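Local coordinates for ribosome biogenesis GTPase A (Thermotoga maritima, PDB 3CNL), which binds GTP, probably hydrolyses it, and is thought to be needed for a late step in assembling the large (50S) ribosomal subunit, at residues R29-P34 / N54-A59; T110-I115 / P152-K157; E48-L53 / G75-T80; K167-G172 / E186-I191. One frame throughout, in Å; residues are numbered along the deposited sequence.

Contact 1 of 4, residues R29-P34 / N54-A59. With GNP (phosphoaminophosphonic acid-guanylate ester), chain B.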
# COMPACT_ATOMS: atom_id res chain seq x y z
N ARG A 29 4.74 -0.23 -2.52
CA ARG A 29 4.39 -0.23 -1.11
C ARG A 29 3.68 1.08 -0.80
O ARG A 29 3.79 2.02 -1.56
CB ARG A 29 5.66 -0.32 -0.27
CG ARG A 29 6.57 -1.54 -0.56
CD ARG A 29 7.54 -1.72 0.58
NE ARG A 29 8.55 -2.72 0.25
CZ ARG A 29 9.50 -3.14 1.07
NH1 ARG A 29 9.59 -2.66 2.31
NH2 ARG A 29 10.36 -4.05 0.66
N ASP A 30 2.96 1.12 0.32
CA ASP A 30 2.37 2.35 0.84
C ASP A 30 3.43 2.94 1.77
O ASP A 30 3.95 2.24 2.64
CB ASP A 30 1.04 2.03 1.58
CG ASP A 30 0.24 3.28 1.94
OD1 ASP A 30 0.82 4.21 2.51
OD2 ASP A 30 -0.99 3.33 1.69
N ALA A 31 3.80 4.21 1.57
CA ALA A 31 4.79 4.90 2.40
C ALA A 31 4.35 5.04 3.85
O ALA A 31 5.18 5.25 4.75
CB ALA A 31 5.07 6.30 1.82
N ARG A 32 3.05 4.94 4.10
CA ARG A 32 2.55 5.06 5.49
C ARG A 32 2.81 3.79 6.32
O ARG A 32 2.81 3.80 7.57
CB ARG A 32 1.07 5.39 5.48
CG ARG A 32 0.74 6.70 4.79
CD ARG A 32 -0.77 6.91 4.61
NE ARG A 32 -1.37 5.88 3.74
CZ ARG A 32 -2.69 5.69 3.60
NH1 ARG A 32 -3.55 6.45 4.28
NH2 ARG A 32 -3.16 4.74 2.78
N ALA A 33 3.04 2.69 5.61
CA ALA A 33 3.28 1.41 6.27
C ALA A 33 4.23 0.56 5.42
O ALA A 33 3.79 -0.41 4.83
CB ALA A 33 1.92 0.65 6.47
N PRO A 34 5.52 0.95 5.31
CA PRO A 34 6.44 0.22 4.44
C PRO A 34 6.77 -1.22 4.79
O PRO A 34 7.08 -1.99 3.87
CB PRO A 34 7.72 1.09 4.44
CG PRO A 34 7.21 2.43 4.83
CD PRO A 34 6.16 2.16 5.86
N ASN A 54 4.82 4.52 -2.24
CA ASN A 54 3.78 5.25 -2.94
C ASN A 54 2.90 6.07 -1.98
O ASN A 54 2.96 5.87 -0.78
CB ASN A 54 2.94 4.26 -3.74
CG ASN A 54 2.20 4.90 -4.85
OD1 ASN A 54 2.62 5.91 -5.36
ND2 ASN A 54 1.08 4.30 -5.26
N LYS A 55 2.06 6.95 -2.53
CA LYS A 55 1.07 7.74 -1.78
C LYS A 55 1.71 8.70 -0.75
O LYS A 55 1.11 8.96 0.31
CB LYS A 55 0.00 6.84 -1.10
CG LYS A 55 -0.75 5.86 -2.03
CD LYS A 55 -1.91 5.15 -1.34
CE LYS A 55 -2.54 4.13 -2.29
NZ LYS A 55 -3.74 3.47 -1.69
N VAL A 56 2.89 9.24 -1.05
CA VAL A 56 3.59 10.16 -0.11
C VAL A 56 2.76 11.41 0.20
O VAL A 56 2.95 12.11 1.24
CB VAL A 56 5.05 10.53 -0.55
CG1 VAL A 56 5.95 9.29 -0.58
CG2 VAL A 56 5.06 11.30 -1.88
N ASP A 57 1.80 11.68 -0.68
CA ASP A 57 0.94 12.85 -0.53
C ASP A 57 0.00 12.78 0.69
O ASP A 57 -0.39 13.81 1.23
CB ASP A 57 0.17 13.11 -1.82
CG ASP A 57 -0.76 11.98 -2.18
OD1 ASP A 57 -0.29 10.84 -2.20
OD2 ASP A 57 -1.96 12.22 -2.42
N ILE A 58 -0.32 11.56 1.13
CA ILE A 58 -1.18 11.34 2.29
C ILE A 58 -0.42 10.71 3.48
O ILE A 58 -1.03 10.32 4.49
CB ILE A 58 -2.46 10.52 1.93
CG1 ILE A 58 -2.12 9.15 1.31
CG2 ILE A 58 -3.38 11.34 0.99
CD1 ILE A 58 -3.32 8.31 0.98
N ALA A 59 0.91 10.67 3.36
CA ALA A 59 1.80 10.14 4.40
C ALA A 59 2.45 11.27 5.17
O ALA A 59 2.61 12.37 4.66
CB ALA A 59 2.90 9.27 3.76
PG GNP B . -5.43 -3.62 -6.32
O1G GNP B . -4.26 -4.52 -6.63
O2G GNP B . -6.01 -3.90 -4.94
O3G GNP B . -6.43 -3.72 -7.46
N3B GNP B . -5.19 -2.06 -6.30
PB GNP B . -3.97 -1.25 -6.90
O1B GNP B . -2.71 -1.62 -6.19
O2B GNP B . -3.97 -1.43 -8.38
O3A GNP B . -4.29 0.23 -6.57
PA GNP B . -5.05 1.30 -7.41
O1A GNP B . -4.14 1.96 -8.36
O2A GNP B . -6.32 0.80 -7.95
O5' GNP B . -5.36 2.40 -6.35
C5' GNP B . -6.09 2.12 -5.15
C4' GNP B . -6.63 3.44 -4.60
O4' GNP B . -5.55 4.33 -4.19
C3' GNP B . -7.46 4.27 -5.57
O3' GNP B . -8.49 4.91 -4.83
C2' GNP B . -6.45 5.30 -6.07
O2' GNP B . -7.11 6.46 -6.52
C1' GNP B . -5.65 5.59 -4.81
N9 GNP B . -4.27 6.01 -5.04
C8 GNP B . -3.36 5.41 -5.88
N7 GNP B . -2.18 5.99 -5.86
C5 GNP B . -2.35 7.05 -4.94
C6 GNP B . -1.43 8.04 -4.49
O6 GNP B . -0.24 8.20 -4.82
N1 GNP B . -2.01 8.91 -3.55
C2 GNP B . -3.32 8.83 -3.10
N2 GNP B . -3.72 9.75 -2.19
N3 GNP B . -4.18 7.91 -3.50
C4 GNP B . -3.63 7.06 -4.43
O HOH W 1 -2.75 1.87 0.22
O HOH W 2 -3.05 9.15 5.72
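D30 and N54 pair as parallel strand ends, the amide of N54 donating to R29 O and the amide of A31 to N54 O (3.0 Å). From this bridge the chain turns at once: D30 OD1 takes the backbone N of R32 on its anti lone pair, an Asx turn, within a type I turn from D30 to A33. The same carboxylate is gripped side-on by the R32 guanidinium, NE on OD1 and NH2 on OD2 (2.8 Å), both acceptor oxygens nearly in the guanidinium plane. The R32 chain bends at chi3 (-63°), which brings NE back to D30 OD1; the guanidinium lies against I58, whose CD1 sits over its centre, 3.8 Å from CZ, while R32 CG packs on A59 CB at 3.5 Å. An alanine at R32 would probably leave the D30 carboxylate without its two-pronged mate and open a gap beside I58 CD1. A water bridges D30 OD2 and K55 NZ, which also reaches N109 O. The extended K55 chain runs over the guanine, CG 3.4 Å from GNP C6, and brings NZ to the ribose O4'. On the base's rim, D57 accepts from N1 at OD1 (2.9 Å) and from N2 at OD2. An aspartate reading N1 and N2 beside a lysine packed on the base is the hallmark of the NKxD guanine-specificity motif of GTPases, here N54, K55, V56 and D57.

Contact 2 of 4, residues T110-I115 / P152-K157; sequences TGKSTI and PGILYK. With GNP (phosphoaminophosphonic acid-guanylate ester), chain B.
K112, of the P-loop (Walker A motif) of this GTPase, lies against P152 and I154, its side chain running between the nucleotide phosphates and the end of strand 147-154. Apolar packing carries the direct contact: K112 CB meets P152 CB at 3.7 Å, and farther along the chain K112 CE lies 4.1 Å from I154 CG1, which also approaches GNP O1G to 3.8 Å. No hydrogen bond joins the two segments. The K112 chain bends at chi3 and again at chi4 (-58°), which turns NZ back to the phosphates. The polar contacts of the loop run mainly to GNP. The amides of G111 and K112 both donate to O1B, K112 N nearly straight at 169°, so the N terminus of helix 112-120 wraps the beta phosphate. S113 gives OG and its backbone N to O2B, and T114 does likewise to O1A on the alpha phosphate. G111 has phi of 115°, where a side chain would jam against the preceding carbonyl, and a CB would also crowd the purine at N7. K112 NZ spans two phosphates, donating to O1B on the beta phosphate, at a modelled distance that is doubtfully short, and to V107 O, while it lies 2.8 Å from its acceptor O1G on the gamma phosphate.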
# COMPACT_ATOMS: atom_id res chain seq x y z
N THR A 110 -2.21 -0.66 -3.12
CA THR A 110 -1.04 0.23 -2.93
C THR A 110 -0.79 1.21 -4.07
O THR A 110 0.07 2.07 -3.96
CB THR A 110 0.25 -0.55 -2.73
OG1 THR A 110 0.45 -1.39 -3.88
CG2 THR A 110 0.18 -1.40 -1.46
N GLY A 111 -1.53 1.05 -5.18
CA GLY A 111 -1.47 2.02 -6.29
C GLY A 111 -0.91 1.49 -7.61
O GLY A 111 -0.48 2.28 -8.46
N LYS A 112 -0.95 0.17 -7.80
CA LYS A 112 -0.25 -0.48 -8.92
C LYS A 112 -0.88 -0.19 -10.28
O LYS A 112 -0.15 0.06 -11.25
CB LYS A 112 -0.16 -1.99 -8.68
CG LYS A 112 0.51 -2.36 -7.35
CD LYS A 112 0.53 -3.87 -7.08
CE LYS A 112 -0.85 -4.47 -7.00
NZ LYS A 112 -1.66 -3.83 -5.93
N SER A 113 -2.21 -0.21 -10.34
CA SER A 113 -2.95 0.07 -11.58
C SER A 113 -2.77 1.53 -12.00
O SER A 113 -2.59 1.83 -13.18
CB SER A 113 -4.43 -0.22 -11.39
OG SER A 113 -4.61 -1.60 -11.14
N THR A 114 -2.80 2.41 -11.01
CA THR A 114 -2.57 3.82 -11.19
C THR A 114 -1.17 4.10 -11.75
O THR A 114 -1.01 4.88 -12.69
CB THR A 114 -2.83 4.57 -9.86
OG1 THR A 114 -4.19 4.32 -9.46
CG2 THR A 114 -2.60 6.09 -10.00
N ILE A 115 -0.15 3.45 -11.19
CA ILE A 115 1.22 3.56 -11.70
C ILE A 115 1.37 3.08 -13.15
O ILE A 115 1.98 3.76 -13.98
CB ILE A 115 2.22 2.88 -10.73
CG1 ILE A 115 2.32 3.70 -9.44
CG2 ILE A 115 3.62 2.70 -11.37
CD1 ILE A 115 3.10 3.05 -8.33
N PRO A 152 -0.34 -5.82 -13.07
CA PRO A 152 0.49 -6.03 -11.90
C PRO A 152 0.31 -7.42 -11.31
O PRO A 152 -0.73 -8.05 -11.53
CB PRO A 152 -0.03 -4.96 -10.92
CG PRO A 152 -1.43 -4.79 -11.28
CD PRO A 152 -1.54 -5.04 -12.77
N GLY A 153 1.31 -7.89 -10.58
CA GLY A 153 1.15 -9.06 -9.75
C GLY A 153 0.60 -8.61 -8.40
O GLY A 153 1.06 -7.61 -7.84
N ILE A 154 -0.40 -9.31 -7.89
CA ILE A 154 -1.00 -8.94 -6.61
C ILE A 154 -0.56 -9.96 -5.57
O ILE A 154 -0.77 -11.16 -5.75
CB ILE A 154 -2.53 -8.86 -6.72
CG1 ILE A 154 -2.94 -7.87 -7.82
CG2 ILE A 154 -3.16 -8.50 -5.37
CD1 ILE A 154 -4.39 -7.97 -8.25
N LEU A 155 0.06 -9.48 -4.50
CA LEU A 155 0.55 -10.34 -3.43
C LEU A 155 -0.41 -10.41 -2.24
O LEU A 155 -0.70 -9.40 -1.60
CB LEU A 155 1.93 -9.87 -2.98
CG LEU A 155 2.84 -10.79 -2.16
CD1 LEU A 155 2.76 -10.51 -0.66
CD2 LEU A 155 2.64 -12.30 -2.46
N TYR A 156 -0.89 -11.61 -1.94
CA TYR A 156 -1.67 -11.87 -0.75
C TYR A 156 -0.78 -12.60 0.25
O TYR A 156 -0.33 -13.71 -0.02
CB TYR A 156 -2.91 -12.71 -1.07
CG TYR A 156 -3.71 -12.16 -2.22
CD1 TYR A 156 -4.72 -11.21 -2.01
CD2 TYR A 156 -3.46 -12.57 -3.53
CE1 TYR A 156 -5.46 -10.70 -3.06
CE2 TYR A 156 -4.20 -12.06 -4.59
CZ TYR A 156 -5.19 -11.12 -4.35
OH TYR A 156 -5.91 -10.63 -5.42
N LYS A 157 -0.50 -11.97 1.38
CA LYS A 157 0.45 -12.55 2.31
C LYS A 157 -0.16 -13.06 3.61
O LYS A 157 -1.31 -12.76 3.92
CB LYS A 157 1.64 -11.61 2.54
CG LYS A 157 1.41 -10.41 3.41
CD LYS A 157 2.55 -9.43 3.17
CE LYS A 157 2.82 -8.61 4.39
NZ LYS A 157 3.94 -7.67 4.18
PG GNP B . -5.43 -3.62 -6.32
O1G GNP B . -4.26 -4.52 -6.63
O2G GNP B . -6.01 -3.90 -4.94
O3G GNP B . -6.43 -3.72 -7.46
N3B GNP B . -5.19 -2.06 -6.30
PB GNP B . -3.97 -1.25 -6.90
O1B GNP B . -2.71 -1.62 -6.19
O2B GNP B . -3.97 -1.43 -8.38
O3A GNP B . -4.29 0.23 -6.57
PA GNP B . -5.05 1.30 -7.41
O1A GNP B . -4.14 1.96 -8.36
O2A GNP B . -6.32 0.80 -7.95
O5' GNP B . -5.36 2.40 -6.35
C5' GNP B . -6.09 2.12 -5.15
C4' GNP B . -6.63 3.44 -4.60
O4' GNP B . -5.55 4.33 -4.19
C3' GNP B . -7.46 4.27 -5.57
O3' GNP B . -8.49 4.91 -4.83
C2' GNP B . -6.45 5.30 -6.07
O2' GNP B . -7.11 6.46 -6.52
C1' GNP B . -5.65 5.59 -4.81
N9 GNP B . -4.27 6.01 -5.04
C8 GNP B . -3.36 5.41 -5.88
N7 GNP B . -2.18 5.99 -5.86
C5 GNP B . -2.35 7.05 -4.94
C6 GNP B . -1.43 8.04 -4.49
O6 GNP B . -0.24 8.20 -4.82
N1 GNP B . -2.01 8.91 -3.55
C2 GNP B . -3.32 8.83 -3.10
N2 GNP B . -3.72 9.75 -2.19
N3 GNP B . -4.18 7.91 -3.50
C4 GNP B . -3.63 7.06 -4.43

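Contact 3 of 4, residues E48-L53 / G75-T80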
# COMPACT_ATOMS: atom_id res chain seq x y z
N GLU A 48 16.36 -7.36 -10.43
CA GLU A 48 16.65 -6.00 -9.99
C GLU A 48 15.37 -5.44 -9.37
O GLU A 48 14.36 -5.27 -10.05
CB GLU A 48 17.13 -5.13 -11.17
CG GLU A 48 17.44 -3.68 -10.82
CD GLU A 48 18.61 -3.54 -9.86
OE1 GLU A 48 19.47 -4.44 -9.84
OE2 GLU A 48 18.67 -2.52 -9.13
N THR A 49 15.42 -5.16 -8.07
CA THR A 49 14.23 -4.74 -7.34
C THR A 49 14.32 -3.26 -6.95
O THR A 49 15.34 -2.81 -6.43
CB THR A 49 14.01 -5.60 -6.08
OG1 THR A 49 13.83 -6.97 -6.46
CG2 THR A 49 12.78 -5.13 -5.28
N ILE A 50 13.25 -2.53 -7.24
CA ILE A 50 13.09 -1.14 -6.81
C ILE A 50 11.95 -1.08 -5.78
O ILE A 50 10.84 -1.53 -6.06
CB ILE A 50 12.75 -0.24 -8.01
CG1 ILE A 50 13.78 -0.44 -9.14
CG2 ILE A 50 12.65 1.25 -7.59
CD1 ILE A 50 13.45 0.34 -10.40
N ILE A 51 12.23 -0.56 -4.59
CA ILE A 51 11.17 -0.33 -3.59
C ILE A 51 10.58 1.05 -3.85
O ILE A 51 11.28 2.05 -3.78
CB ILE A 51 11.70 -0.43 -2.15
CG1 ILE A 51 12.18 -1.85 -1.87
CG2 ILE A 51 10.60 0.04 -1.12
CD1 ILE A 51 13.05 -2.01 -0.62
N LEU A 52 9.30 1.08 -4.19
CA LEU A 52 8.62 2.32 -4.46
C LEU A 52 7.69 2.63 -3.28
O LEU A 52 6.80 1.84 -2.95
CB LEU A 52 7.86 2.20 -5.78
CG LEU A 52 7.14 3.39 -6.42
CD1 LEU A 52 6.82 3.05 -7.87
CD2 LEU A 52 5.85 3.69 -5.72
N LEU A 53 7.92 3.77 -2.63
CA LEU A 53 7.09 4.15 -1.49
C LEU A 53 6.02 5.07 -2.00
O LEU A 53 6.27 6.25 -2.22
CB LEU A 53 7.93 4.83 -0.40
CG LEU A 53 9.03 3.96 0.20
CD1 LEU A 53 9.72 4.71 1.32
CD2 LEU A 53 8.51 2.56 0.68
N GLY A 75 21.17 -0.66 1.89
CA GLY A 75 21.72 -0.83 0.54
C GLY A 75 20.63 -1.08 -0.48
O GLY A 75 20.85 -1.76 -1.49
N LYS A 76 19.44 -0.53 -0.23
CA LYS A 76 18.31 -0.85 -1.10
C LYS A 76 17.98 0.25 -2.09
O LYS A 76 18.20 1.43 -1.83
CB LYS A 76 17.10 -1.32 -0.29
CG LYS A 76 17.30 -2.78 0.06
CD LYS A 76 16.38 -3.34 1.10
CE LYS A 76 16.67 -4.82 1.24
NZ LYS A 76 15.64 -5.47 2.08
N ARG A 77 17.52 -0.15 -3.27
CA ARG A 77 17.08 0.81 -4.28
C ARG A 77 15.65 1.24 -3.91
O ARG A 77 14.72 0.43 -3.91
CB ARG A 77 17.16 0.18 -5.67
CG ARG A 77 16.79 1.10 -6.83
CD ARG A 77 17.37 0.58 -8.15
NE ARG A 77 16.85 1.30 -9.32
CZ ARG A 77 17.03 0.90 -10.58
NH1 ARG A 77 17.70 -0.22 -10.83
NH2 ARG A 77 16.52 1.60 -11.60
N VAL A 78 15.48 2.51 -3.57
CA VAL A 78 14.22 3.02 -3.05
C VAL A 78 13.92 4.38 -3.63
O VAL A 78 14.80 5.25 -3.70
CB VAL A 78 14.21 3.08 -1.48
CG1 VAL A 78 15.33 3.98 -0.91
CG2 VAL A 78 12.84 3.50 -0.94
N ILE A 79 12.67 4.55 -4.07
CA ILE A 79 12.17 5.84 -4.53
C ILE A 79 10.86 6.13 -3.82
O ILE A 79 10.27 5.24 -3.22
CB ILE A 79 11.94 5.86 -6.05
CG1 ILE A 79 10.80 4.93 -6.46
CG2 ILE A 79 13.27 5.55 -6.80
CD1 ILE A 79 10.28 5.14 -7.87
N THR A 80 10.39 7.38 -3.89
CA THR A 80 9.09 7.72 -3.33
C THR A 80 8.33 8.43 -4.43
O THR A 80 8.95 9.07 -5.27
CB THR A 80 9.23 8.70 -2.15
OG1 THR A 80 9.91 9.86 -2.62
CG2 THR A 80 10.03 8.06 -0.99
O HOH W 3 15.76 -2.69 -3.63
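R77 and E48 form the salt bridge of this contact, NH1 to OE2 at 3.0 Å, the acceptor lying in the guanidinium plane while the donor comes from above the carboxylate plane. The two side chains meet at about a right angle. NH2 of the same guanidinium has another acceptor, L94 O. Backbone bonds follow: I51 N to R77 O, I79 N to I51 O (2.9 Å) and L53 N to I79 O. A water ties T49 O to R77 O at the start of this row, and V78 CA contributes a C-H...O contact to I51 O at 3.2 Å. Apolar packing then spreads over both sides of the paired strands. I50 CD1 lies over one face of the R77 guanidinium, off-centre, 3.6 Å from CZ, and R77 reaches there because its chain is extended from CG to NE. Nearby L52 CG meets I79 CD1 at 3.9 Å, on the side turned to helix 87-94. I51 and L53 face the other way, where V78 CG2 touches L53 CG at 4.0 Å and T80 CG2 lies against L53 CB, beneath helix 61-73. Strand 48-54, helix 61-73 and the outermost strand 78-80 thus make a beta-alpha-beta unit, the parallel unit from which most of the sheet of a P-loop GTPase is built.

Contact 4 of 4, residues K167-G172 / E186-I191; sequences KLLLVG and ERAFEI
L170 packs against A188 and I191, its CD1 lying 3.7 Å from I191 CG2 and equally near the carbonyl oxygen of A188. Its CG, anti to the carbonyl carbon (chi1 -76°), is 4.1 Å from A188 CB. That methyl also receives L169 CD2 at 3.9 Å. I191 CD1 in turn rests against the aliphatic part of K167, 3.9 Å from CG, the two side chains crossing at about a right angle. An alanine at L170 would probably leave I191 CG2 and the A188 carbonyl facing a gap on this side. The contact joins helix 162-170 to helix 182-196 in the helical region next to the GTPase sheet, with F232 of helix 224-236 touching L169, L170 and A188. At G172, whose phi is positive, a Schellman motif ends the first helix. Charged groups lie round the margin. Within helix 182-196, R187 NH1 forms a salt bridge to E190 OE2 at 2.7 Å, met in the guanidinium plane but from above the carboxylate plane, and I191 CG1 sits over one face of that guanidinium, toward its rim. R187 NH2 and K167 NZ each form a salt bridge to D163, one to either carboxylate oxygen, which probably eases the repulsion between the two cations, NH2 and NZ being 4.9 Å apart.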
# COMPACT_ATOMS: atom_id res chain seq x y z
N LYS A 167 -2.49 -2.80 10.38
CA LYS A 167 -1.78 -1.90 9.45
C LYS A 167 -2.25 -2.05 8.00
O LYS A 167 -2.45 -1.06 7.27
CB LYS A 167 -0.27 -2.10 9.60
CG LYS A 167 0.30 -1.38 10.82
CD LYS A 167 1.61 -1.97 11.26
CE LYS A 167 2.21 -1.09 12.37
NZ LYS A 167 3.41 -1.74 12.98
N LEU A 168 -2.43 -3.30 7.57
CA LEU A 168 -3.04 -3.57 6.27
C LEU A 168 -4.48 -3.06 6.16
O LEU A 168 -4.92 -2.66 5.08
CB LEU A 168 -2.96 -5.05 5.90
CG LEU A 168 -1.58 -5.65 5.67
CD1 LEU A 168 -1.70 -7.16 5.52
CD2 LEU A 168 -0.95 -5.02 4.41
N LEU A 169 -5.23 -3.12 7.25
CA LEU A 169 -6.54 -2.47 7.28
C LEU A 169 -6.46 -0.96 7.07
O LEU A 169 -7.25 -0.36 6.32
CB LEU A 169 -7.25 -2.76 8.63
CG LEU A 169 -8.59 -2.09 8.91
CD1 LEU A 169 -9.62 -2.61 7.92
CD2 LEU A 169 -9.03 -2.43 10.34
N LEU A 170 -5.52 -0.33 7.76
CA LEU A 170 -5.36 1.13 7.71
C LEU A 170 -4.97 1.66 6.30
O LEU A 170 -5.31 2.78 5.94
CB LEU A 170 -4.31 1.57 8.76
CG LEU A 170 -4.73 1.59 10.23
CD1 LEU A 170 -3.55 1.65 11.22
CD2 LEU A 170 -5.68 2.73 10.52
N VAL A 171 -4.24 0.86 5.53
CA VAL A 171 -3.89 1.25 4.15
C VAL A 171 -4.90 0.71 3.10
O VAL A 171 -4.71 0.88 1.90
CB VAL A 171 -2.43 0.87 3.79
CG1 VAL A 171 -1.44 1.64 4.68
CG2 VAL A 171 -2.21 -0.63 3.91
N GLY A 172 -5.99 0.11 3.56
CA GLY A 172 -7.06 -0.41 2.67
C GLY A 172 -6.72 -1.66 1.89
O GLY A 172 -7.42 -2.04 0.95
N GLU A 186 -9.49 -2.58 17.19
CA GLU A 186 -8.93 -1.81 18.30
C GLU A 186 -7.46 -1.43 18.09
O GLU A 186 -7.08 -0.26 18.31
CB GLU A 186 -9.15 -2.55 19.61
CG GLU A 186 -10.63 -2.67 19.94
CD GLU A 186 -10.93 -3.54 21.14
OE1 GLU A 186 -12.02 -3.36 21.72
OE2 GLU A 186 -10.12 -4.43 21.50
N ARG A 187 -6.64 -2.39 17.65
CA ARG A 187 -5.22 -2.15 17.32
C ARG A 187 -5.07 -1.06 16.26
O ARG A 187 -4.26 -0.15 16.38
CB ARG A 187 -4.61 -3.43 16.73
CG ARG A 187 -3.19 -3.80 17.14
CD ARG A 187 -2.04 -2.95 16.67
NE ARG A 187 -1.60 -2.06 17.75
CZ ARG A 187 -0.46 -1.38 17.80
NH1 ARG A 187 -0.25 -0.58 18.83
NH2 ARG A 187 0.47 -1.47 16.85
N ALA A 188 -5.82 -1.21 15.18
CA ALA A 188 -5.81 -0.22 14.09
C ALA A 188 -6.19 1.16 14.60
O ALA A 188 -5.56 2.15 14.23
CB ALA A 188 -6.76 -0.64 12.98
N PHE A 189 -7.24 1.24 15.41
CA PHE A 189 -7.63 2.54 15.99
C PHE A 189 -6.50 3.09 16.89
O PHE A 189 -6.16 4.26 16.80
CB PHE A 189 -8.97 2.45 16.76
CG PHE A 189 -9.40 3.76 17.35
CD1 PHE A 189 -9.78 4.81 16.52
CD2 PHE A 189 -9.37 3.97 18.72
CE1 PHE A 189 -10.15 6.06 17.06
CE2 PHE A 189 -9.74 5.20 19.27
CZ PHE A 189 -10.13 6.23 18.44
N GLU A 190 -5.91 2.23 17.72
CA GLU A 190 -4.78 2.63 18.58
C GLU A 190 -3.63 3.24 17.76
O GLU A 190 -3.10 4.31 18.10
CB GLU A 190 -4.29 1.42 19.38
CG GLU A 190 -3.14 1.69 20.33
CD GLU A 190 -2.80 0.47 21.17
OE1 GLU A 190 -3.05 0.51 22.39
OE2 GLU A 190 -2.33 -0.55 20.61
N ILE A 191 -3.27 2.58 16.67
CA ILE A 191 -2.22 3.07 15.77
C ILE A 191 -2.61 4.41 15.18
O ILE A 191 -1.82 5.36 15.21
CB ILE A 191 -1.89 2.06 14.64
CG1 ILE A 191 -1.33 0.76 15.22
CG2 ILE A 191 -0.89 2.66 13.61
CD1 ILE A 191 -1.41 -0.40 14.24

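From the N terminus, 29-34 begins at the end of strand 24-30, and contact 1 closes the first loop at the end of strand 48-54. Contact 3 starts within that loop and closes later, across helix 61-73, so the two cross; the R29 N to L52 O bond and V56 packing on T80 join them. Contact 2 follows in series, bringing strand 147-154 back to the start of helix 112-120. It meets contact 1 where N54 ND2 reaches T110 O, and both border GNP. Contact 4 closes last and locally, between two helices; V171 packs on D30 and R32, tying the helical part to the base-binding end of the sheet, whereas contact 3 lies on the opposite side of the chain's centre from contact 4.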